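Local coordinates for pyrroline carboxylate reductase (Plasmodium falciparum, PDB 2RCY), which catalyses the NAD(P)H-dependent reduction of 1-pyrroline-5-carboxylate to proline, the final step of proline biosynthesis, at the interface of chains A and B. Numbering follows the deposited sequence. Chains: chain A/B, Pyrroline carboxylate reductase.

Contact 1 and contact 2 lie about 25 Å apart, measured between the centres of their C-alpha atoms, along one chain B helix, 169-186: its first turns enter contact 1, and its last turn, with the loop that follows, enters contact 2. Helix 159-167 also serves both, through its last residue on chain B in contact 1 and through its body on chain A in contact 2. Because the pair is two-fold symmetric, each contact recurs with the chains exchanged. Both use the region of the pyrroline-5-carboxylate reductase dimerisation family, so the A/B pair is very likely the family's dimer, a unit of the deposited decamer.

Contact 1: the interface of chains A and B. Residues chain A 220, 223, 230, 234; chain B 167-168, 170-172, 174.
A:Ile223, at the end of helix 216-223, and A:Thr230 and A:Leu234, on helix 229-239, meet the first turns of helix 169-186 of chain B and the residues just before it, B:Gly167 and B:Cys168. Small B:Ala171 forms the centre of this largely apolar patch. Its methyl CB is approached by A:Thr230 CG2 at 3.6 Å and by A:Leu234 CD1 at 3.8 Å, while A:Ile223 CG2 passes at 4.1 Å from the same B:Ala171 CB. A:Ile223 is extended (chi2 172°), which points its terminal methyl at the rim of the B:Tyr174 ring and toward B:Pro170. That methyl, CD1, lies 3.3 Å from B:Tyr174 CE2; its approach to the proline is too tight to be taken literally. Carbonyl oxygen B:Pro170 O, from the same helix as B:Tyr174, sits above one face of the tyrosine ring, offset toward the rim. The backbone of A:Lys220 comes to the CD2 edge, displaced to the side opposite B:Pro170 O, its CA 3.6 Å from B:Tyr174 CD2. Farther along, A:Leu234 CD1 reaches the rim of the B:Tyr172 ring, 3.7 Å from CD2, tilted toward the face that B:Cys168 O overlies. The polar element is slight: A:Thr230 holds its hydroxyl beside its own backbone N (chi1 -64°), where the thiol B:Cys168 SG donates a weak hydrogen bond of 3.2 Å to A:Thr230 OG1.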
loop_
_atom_site.group_PDB
_atom_site.type_symbol
_atom_site.label_atom_id
_atom_site.label_comp_id
_atom_site.label_asym_id
_atom_site.label_seq_id
_atom_site.Cartn_x
_atom_site.Cartn_y
_atom_site.Cartn_z
ATOM N N LYS A 220 -18.123 19.039 -14.137
ATOM C CA LYS A 220 -17.028 18.088 -14.302
ATOM C C LYS A 220 -17.392 17.011 -15.323
ATOM O O LYS A 220 -16.561 16.627 -16.150
ATOM C CB LYS A 220 -16.702 17.436 -12.957
ATOM C CG LYS A 220 -15.420 16.610 -12.937
ATOM C CD LYS A 220 -15.651 15.240 -12.302
ATOM C CE LYS A 220 -16.269 15.338 -10.922
ATOM N NZ LYS A 220 -16.667 14.008 -10.406
ATOM N N ILE A 223 -17.174 17.881 -19.191
ATOM C CA ILE A 223 -15.836 17.871 -19.783
ATOM C C ILE A 223 -15.414 16.474 -20.251
ATOM O O ILE A 223 -14.592 16.337 -21.159
ATOM C CB ILE A 223 -14.801 18.469 -18.803
ATOM C CG1 ILE A 223 -15.098 19.952 -18.595
ATOM C CG2 ILE A 223 -13.372 18.301 -19.318
ATOM C CD1 ILE A 223 -14.289 20.577 -17.523
ATOM N N THR A 230 -9.985 13.283 -20.994
ATOM C CA THR A 230 -10.308 13.724 -19.637
ATOM C C THR A 230 -10.701 12.556 -18.733
ATOM O O THR A 230 -10.372 12.541 -17.542
ATOM C CB THR A 230 -11.419 14.797 -19.657
ATOM O OG1 THR A 230 -10.935 15.960 -20.338
ATOM C CG2 THR A 230 -11.837 15.188 -18.251
ATOM N N LEU A 234 -9.041 11.722 -15.069
ATOM C CA LEU A 234 -9.905 11.628 -13.889
ATOM C C LEU A 234 -9.832 10.259 -13.220
ATOM O O LEU A 234 -9.869 10.158 -11.992
ATOM C CB LEU A 234 -11.354 11.970 -14.256
ATOM C CG LEU A 234 -11.944 13.300 -13.770
ATOM C CD1 LEU A 234 -10.936 14.447 -13.786
ATOM C CD2 LEU A 234 -13.170 13.655 -14.590
ATOM N N GLY B 167 -7.200 21.629 -21.666
ATOM C CA GLY B 167 -8.466 21.019 -22.074
ATOM C C GLY B 167 -9.125 20.190 -20.987
ATOM O O GLY B 167 -10.325 20.335 -20.728
ATOM N N CYS B 168 -8.340 19.318 -20.355
ATOM C CA CYS B 168 -8.829 18.449 -19.282
ATOM C C CYS B 168 -8.829 19.167 -17.943
ATOM O O CYS B 168 -9.589 18.813 -17.038
ATOM C CB CYS B 168 -7.958 17.201 -19.164
ATOM S SG CYS B 168 -7.769 16.281 -20.674
ATOM N N PRO B 170 -10.019 21.839 -16.396
ATOM C CA PRO B 170 -11.170 22.246 -15.589
ATOM C C PRO B 170 -11.748 21.112 -14.748
ATOM O O PRO B 170 -12.160 21.347 -13.613
ATOM C CB PRO B 170 -12.184 22.728 -16.634
ATOM C CG PRO B 170 -11.368 23.108 -17.805
ATOM C CD PRO B 170 -10.241 22.124 -17.826
ATOM N N ALA B 171 -11.751 19.896 -15.295
ATOM C CA ALA B 171 -12.240 18.714 -14.579
ATOM C C ALA B 171 -11.425 18.413 -13.320
ATOM O O ALA B 171 -11.983 17.982 -12.309
ATOM C CB ALA B 171 -12.264 17.510 -15.499
ATOM N N TYR B 172 -10.113 18.640 -13.388
ATOM C CA TYR B 172 -9.239 18.501 -12.223
ATOM C C TYR B 172 -9.587 19.552 -11.176
ATOM O O TYR B 172 -9.646 19.249 -9.982
ATOM C CB TYR B 172 -7.756 18.628 -12.603
ATOM C CG TYR B 172 -7.304 17.775 -13.770
ATOM C CD1 TYR B 172 -6.355 18.255 -14.673
ATOM C CD2 TYR B 172 -7.814 16.491 -13.974
ATOM C CE1 TYR B 172 -5.931 17.482 -15.745
ATOM C CE2 TYR B 172 -7.399 15.714 -15.045
ATOM C CZ TYR B 172 -6.457 16.214 -15.925
ATOM O OH TYR B 172 -6.045 15.445 -16.985
ATOM N N TYR B 174 -12.531 21.231 -10.968
ATOM C CA TYR B 174 -13.884 20.958 -10.476
ATOM C C TYR B 174 -13.878 19.929 -9.352
ATOM O O TYR B 174 -14.567 20.108 -8.347
ATOM C CB TYR B 174 -14.822 20.496 -11.597
ATOM C CG TYR B 174 -15.150 21.547 -12.638
ATOM C CD1 TYR B 174 -15.342 22.885 -12.288
ATOM C CD2 TYR B 174 -15.294 21.193 -13.976
ATOM C CE1 TYR B 174 -15.646 23.841 -13.251
ATOM C CE2 TYR B 174 -15.602 22.135 -14.939
ATOM C CZ TYR B 174 -15.776 23.454 -14.577
ATOM O OH TYR B 174 -16.078 24.375 -15.554
#

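Contact 2: the interface of chains A and B. Residues chain A 158, 161-162, 165, 254; chain B 183-184, 187-189.
Helix 159-167 of chain A, with A:Asp158 of the preceding 3-10 helix 156-158, packs through A:Ile161 and A:Ile165 against the last turn of helix 169-186 of chain B and the loop B:Asn187, B:Gly188 and B:Leu189. Direct contact is apolar, and A:Ile161 is at its heart. Its CG1 lies anti to the backbone N (chi1 178°), which leaves the CG2 methyl between the backbone N and the carbonyl carbon. The longer branch turns its tip CD1 to B:Asn187 CB at 3.5 Å and toward the carbonyl B:Ala183 O, whereas CG2 meets B:Leu189 CG at 3.6 Å. B:Leu189 in turn spreads its methyls over the chain A surface. CD1 comes to A:Ile165 CD1 at 3.9 Å, and CD2 lies 3.8 Å from A:Asp158 CB, where the aspartate and leucine side chains run past each other in opposite directions. Bare backbone at B:Gly184 lets A:Ile165 approach tightly, its CD1 being 3.4 Å from the glycine CA. Polar groups are linked across the interface by water. The A:Asp158 carboxylate uses both oxygens, OD1 being joined through water 2 to the carbonyl B:Asn187 O. B:Gly188, with its positive phi of 119°, turns the chain after the helix, and its carbonyl lies beside the carboxylate: water 1 stands 2.8 Å from A:Asp158 OD2 and 2.7 Å from B:Gly188 O.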
loop_
_atom_site.group_PDB
_atom_site.type_symbol
_atom_site.label_atom_id
_atom_site.label_comp_id
_atom_site.label_asym_id
_atom_site.label_seq_id
_atom_site.Cartn_x
_atom_site.Cartn_y
_atom_site.Cartn_z
ATOM N N ASP A 158 -17.653 26.618 14.167
ATOM C CA ASP A 158 -17.343 26.423 12.749
ATOM C C ASP A 158 -16.043 27.108 12.319
ATOM O O ASP A 158 -15.642 27.011 11.158
ATOM C CB ASP A 158 -18.501 26.921 11.876
ATOM C CG ASP A 158 -19.729 26.034 11.960
ATOM O OD1 ASP A 158 -19.649 24.927 12.535
ATOM O OD2 ASP A 158 -20.787 26.448 11.440
ATOM N N ILE A 161 -12.909 24.529 11.084
ATOM C CA ILE A 161 -13.027 24.018 9.715
ATOM C C ILE A 161 -12.891 25.142 8.676
ATOM O O ILE A 161 -12.297 24.945 7.613
ATOM C CB ILE A 161 -14.329 23.165 9.499
ATOM C CG1 ILE A 161 -14.460 22.687 8.046
ATOM C CG2 ILE A 161 -15.581 23.923 9.928
ATOM C CD1 ILE A 161 -13.390 21.713 7.610
ATOM N N ALA A 162 -13.429 26.316 9.000
ATOM C CA ALA A 162 -13.330 27.483 8.125
ATOM C C ALA A 162 -11.882 27.954 7.973
ATOM O O ALA A 162 -11.476 28.366 6.889
ATOM C CB ALA A 162 -14.209 28.603 8.637
ATOM N N ILE A 165 -10.103 25.638 5.548
ATOM C CA ILE A 165 -10.472 25.885 4.153
ATOM C C ILE A 165 -10.049 27.281 3.686
ATOM O O ILE A 165 -9.341 27.418 2.689
ATOM C CB ILE A 165 -11.997 25.692 3.926
ATOM C CG1 ILE A 165 -12.365 24.211 4.027
ATOM C CG2 ILE A 165 -12.438 26.264 2.571
ATOM C CD1 ILE A 165 -13.844 23.956 4.178
ATOM N N CYS A 254 -8.023 21.046 10.452
ATOM C CA CYS A 254 -9.157 21.322 11.332
ATOM C C CYS A 254 -8.933 20.790 12.752
ATOM O O CYS A 254 -9.324 21.439 13.730
ATOM C CB CYS A 254 -10.443 20.743 10.736
ATOM S SG CYS A 254 -11.930 21.018 11.722
ATOM N N ALA B 183 -15.106 18.421 2.346
ATOM C CA ALA B 183 -14.355 18.469 3.590
ATOM C C ALA B 183 -14.968 19.476 4.562
ATOM O O ALA B 183 -14.948 19.269 5.778
ATOM C CB ALA B 183 -12.907 18.807 3.309
ATOM N N GLY B 184 -15.511 20.563 4.017
ATOM C CA GLY B 184 -16.201 21.573 4.811
ATOM C C GLY B 184 -17.522 21.060 5.339
ATOM O O GLY B 184 -17.844 21.253 6.510
ATOM N N ASN B 187 -17.166 18.445 8.229
ATOM C CA ASN B 187 -16.756 18.987 9.521
ATOM C C ASN B 187 -17.614 20.150 10.038
ATOM O O ASN B 187 -17.158 20.946 10.865
ATOM C CB ASN B 187 -15.271 19.367 9.494
ATOM C CG ASN B 187 -14.362 18.170 9.268
ATOM O OD1 ASN B 187 -13.753 18.032 8.209
ATOM N ND2 ASN B 187 -14.270 17.297 10.262
ATOM N N GLY B 188 -18.851 20.246 9.552
ATOM C CA GLY B 188 -19.830 21.163 10.139
ATOM C C GLY B 188 -20.408 22.266 9.271
ATOM O O GLY B 188 -21.530 22.711 9.516
ATOM N N LEU B 189 -19.654 22.717 8.270
ATOM C CA LEU B 189 -20.096 23.821 7.407
ATOM C C LEU B 189 -21.222 23.416 6.460
ATOM O O LEU B 189 -21.325 22.254 6.062
ATOM C CB LEU B 189 -18.930 24.391 6.590
ATOM C CG LEU B 189 -17.739 25.070 7.272
ATOM C CD1 LEU B 189 -16.772 25.604 6.220
ATOM C CD2 LEU B 189 -18.170 26.188 8.213
HETATM O O HOH W 1 -22.855 24.989 10.151
HETATM O O HOH W 2 -17.805 22.998 12.895
#